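Local coordinates for protein CD180 antigen (Mus musculus, PDB 3T6Q) that may cooperate with MD-1 and TLR4 in the innate immune response of B-cells to bacterial lipopolysaccharide, leading to NF-kappa-B activation, at residues I535-P540 and P558-C563. Numbering follows the deposited sequence.
Sequences ISIILP and PLDCTC
I537 and D560 lie flank to flank, their side chains running the same way, and the pairing divides the aspartate in two: I537 packs against CB, CG and OD2, while OD1 takes its hydrogen bonds from T562. CG1 of I537 approaches CB of D560 to 3.6 Å, while CD1 passes on to OD2, 3.7 Å away. A chi1 of -177° sets CG of D560 anti to the backbone N, 3.7 Å from CG1 of I537. Within its own segment, OD1 accepts from the N of T562 in an Asx turn, the amide meeting it from above the carboxylate plane; the hydroxyl OG1 of T562 donates to the syn lone pair of OD1. Two donors on one oxygen probably restrict the rotation of the carboxylate, and with it the position of OD2 beside CD1 of I537. The two segments belong to the last curated leucine-rich repeat of this Toll-like receptor family ectodomain and to the start of its C-terminal capping module. Disulfides from C561 to C587 and from C563 to C605 fasten that module, and L559 and C561 bond through their backbones to E588 and N589. Between 535-540 and 558-563 one backbone hydrogen bond forms, from the N of D560 to the O of S536 (2.9 Å), with the donor 41° out of the carbonyl plane. Beside it, I535 and L559 also point the same way, CG2 of the isoleucine lying 4.2 Å from CD2 of the leucine. The ring of P558 sets CD against the O of I535 at 3.3 Å, a contact in which the proline nitrogen has no hydrogen to offer. In turn, the CA of S536 makes a bent CA-H...O contact with the O of P558 (3.3 Å), and N565, a little further along the cap, accepts from the N of I538 through OD1.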
ATOM      1  N   ILE A 535     -19.320 -16.026 -51.873  1.00 18.29           N
ATOM      2  CA  ILE A 535     -18.509 -16.112 -53.084  1.00 22.12           C
ATOM      3  C   ILE A 535     -17.742 -17.452 -53.137  1.00 23.06           C
ATOM      4  O   ILE A 535     -17.028 -17.793 -52.201  1.00 21.15           O
ATOM      5  CB  ILE A 535     -17.584 -14.894 -53.204  1.00 22.66           C
ATOM      6  CG1 ILE A 535     -18.451 -13.627 -53.440  1.00 24.99           C
ATOM      7  CG2 ILE A 535     -16.597 -15.090 -54.338  1.00 22.33           C
ATOM      8  CD1 ILE A 535     -17.713 -12.319 -53.212  1.00 22.44           C
ATOM      9  N   SER A 536     -17.930 -18.224 -54.212  1.00 19.87           N
ATOM     10  CA  SER A 536     -17.224 -19.517 -54.343  1.00 24.10           C
ATOM     11  C   SER A 536     -16.312 -19.526 -55.546  1.00 21.08           C
ATOM     12  O   SER A 536     -15.092 -19.624 -55.426  1.00 22.71           O
ATOM     13  CB  SER A 536     -18.209 -20.705 -54.377  1.00 22.30           C
ATOM     14  OG  SER A 536     -19.243 -20.481 -55.352  1.00 23.68           O
ATOM     15  N   ILE A 537     -16.933 -19.420 -56.717  1.00 23.30           N
ATOM     16  CA  ILE A 537     -16.232 -19.360 -57.987  1.00 23.79           C
ATOM     17  C   ILE A 537     -16.292 -17.930 -58.526  1.00 24.42           C
ATOM     18  O   ILE A 537     -17.361 -17.343 -58.513  1.00 24.00           O
ATOM     19  CB  ILE A 537     -16.921 -20.327 -59.022  1.00 22.53           C
ATOM     20  CG1 ILE A 537     -16.700 -21.760 -58.539  1.00 23.51           C
ATOM     21  CG2 ILE A 537     -16.348 -20.108 -60.434  1.00 22.11           C
ATOM     22  CD1 ILE A 537     -17.085 -22.845 -59.535  1.00 24.90           C
ATOM     23  N   ILE A 538     -15.142 -17.406 -59.004  1.00 22.07           N
ATOM     24  CA  ILE A 538     -15.050 -16.086 -59.639  1.00 23.89           C
ATOM     25  C   ILE A 538     -14.525 -16.300 -61.056  1.00 25.65           C
ATOM     26  O   ILE A 538     -13.344 -16.537 -61.257  1.00 25.12           O
ATOM     27  CB  ILE A 538     -14.118 -15.144 -58.826  1.00 24.60           C
ATOM     28  CG1 ILE A 538     -14.670 -15.006 -57.402  1.00 23.02           C
ATOM     29  CG2 ILE A 538     -13.965 -13.750 -59.475  1.00 24.26           C
ATOM     30  CD1 ILE A 538     -13.666 -14.355 -56.459  1.00 24.49           C
ATOM     31  N   LEU A 539     -15.410 -16.178 -62.029  1.00 30.19           N
ATOM     32  CA  LEU A 539     -15.042 -16.525 -63.406  1.00 35.52           C
ATOM     33  C   LEU A 539     -14.111 -15.482 -63.971  1.00 35.87           C
ATOM     34  O   LEU A 539     -14.083 -14.343 -63.457  1.00 33.43           O
ATOM     35  CB  LEU A 539     -16.283 -16.706 -64.272  1.00 36.95           C
ATOM     36  CG  LEU A 539     -17.045 -18.006 -63.943  1.00 38.06           C
ATOM     37  CD1 LEU A 539     -18.388 -17.964 -64.629  1.00 34.57           C
ATOM     38  CD2 LEU A 539     -16.283 -19.274 -64.351  1.00 38.40           C
ATOM     39  N   PRO A 540     -13.334 -15.863 -65.020  1.00 33.65           N
ATOM     40  CA  PRO A 540     -12.301 -14.988 -65.576  1.00 32.21           C
ATOM     41  C   PRO A 540     -12.795 -13.607 -65.938  1.00 28.59           C
ATOM     42  O   PRO A 540     -12.052 -12.659 -65.728  1.00 37.45           O
ATOM     43  CB  PRO A 540     -11.819 -15.725 -66.859  1.00 33.81           C
ATOM     44  CG  PRO A 540     -12.435 -17.087 -66.819  1.00 33.42           C
ATOM     45  CD  PRO A 540     -13.264 -17.240 -65.578  1.00 30.82           C
ATOM     46  N   PRO A 558     -17.046 -19.098 -49.003  1.00 26.08           N
ATOM     47  CA  PRO A 558     -16.956 -20.557 -49.327  1.00 22.91           C
ATOM     48  C   PRO A 558     -16.180 -20.804 -50.628  1.00 22.24           C
ATOM     49  O   PRO A 558     -16.708 -21.331 -51.614  1.00 22.10           O
ATOM     50  CB  PRO A 558     -18.410 -20.957 -49.464  1.00 24.18           C
ATOM     51  CG  PRO A 558     -19.067 -19.707 -50.021  1.00 23.19           C
ATOM     52  CD  PRO A 558     -18.393 -18.564 -49.286  1.00 21.97           C
ATOM     53  N   LEU A 559     -14.925 -20.415 -50.629  1.00 24.01           N
ATOM     54  CA  LEU A 559     -14.159 -20.327 -51.856  1.00 26.39           C
ATOM     55  C   LEU A 559     -13.859 -21.688 -52.458  1.00 25.45           C
ATOM     56  O   LEU A 559     -13.545 -22.646 -51.744  1.00 22.13           O
ATOM     57  CB  LEU A 559     -12.874 -19.531 -51.636  1.00 24.07           C
ATOM     58  CG  LEU A 559     -13.132 -18.015 -51.527  1.00 26.30           C
ATOM     59  CD1 LEU A 559     -11.954 -17.294 -50.867  1.00 25.34           C
ATOM     60  CD2 LEU A 559     -13.452 -17.390 -52.895  1.00 22.89           C
ATOM     61  N   ASP A 560     -13.927 -21.726 -53.791  1.00 22.11           N
ATOM     62  CA  ASP A 560     -13.729 -22.939 -54.568  1.00 23.70           C
ATOM     63  C   ASP A 560     -12.252 -23.098 -54.962  1.00 25.08           C
ATOM     64  O   ASP A 560     -11.674 -22.224 -55.627  1.00 25.57           O
ATOM     65  CB  ASP A 560     -14.666 -22.883 -55.801  1.00 23.00           C
ATOM     66  CG  ASP A 560     -14.613 -24.141 -56.661  1.00 25.88           C
ATOM     67  OD1 ASP A 560     -13.564 -24.390 -57.298  1.00 25.18           O
ATOM     68  OD2 ASP A 560     -15.642 -24.849 -56.722  1.00 25.32           O
ATOM     69  N   CYS A 561     -11.648 -24.207 -54.520  1.00 26.18           N
ATOM     70  CA  CYS A 561     -10.266 -24.546 -54.890  1.00 27.88           C
ATOM     71  C   CYS A 561     -10.182 -25.812 -55.775  1.00 29.38           C
ATOM     72  O   CYS A 561      -9.379 -26.718 -55.523  1.00 27.32           O
ATOM     73  CB  CYS A 561      -9.369 -24.685 -53.651  1.00 30.81           C
ATOM     74  SG  CYS A 561      -9.291 -23.146 -52.683  1.00 31.75           S
ATOM     75  N   THR A 562     -10.990 -25.818 -56.835  1.00 30.93           N
ATOM     76  CA  THR A 562     -11.000 -26.855 -57.846  1.00 24.52           C
ATOM     77  C   THR A 562     -10.566 -26.228 -59.160  1.00 26.01           C
ATOM     78  O   THR A 562     -10.403 -25.014 -59.227  1.00 24.92           O
ATOM     79  CB  THR A 562     -12.424 -27.435 -58.006  1.00 25.99           C
ATOM     80  OG1 THR A 562     -13.245 -26.474 -58.674  1.00 25.33           O
ATOM     81  CG2 THR A 562     -13.031 -27.788 -56.658  1.00 23.16           C
ATOM     82  N   CYS A 563     -10.425 -27.045 -60.212  1.00 26.09           N
ATOM     83  CA  CYS A 563     -10.142 -26.575 -61.578  1.00 26.04           C
ATOM     84  C   CYS A 563     -11.226 -25.682 -62.155  1.00 25.36           C
ATOM     85  O   CYS A 563     -10.955 -24.898 -63.071  1.00 27.12           O
ATOM     86  CB  CYS A 563      -9.847 -27.761 -62.542  1.00 32.65           C
ATOM     87  SG  CYS A 563      -8.328 -28.651 -62.115  1.00 39.80           S
TER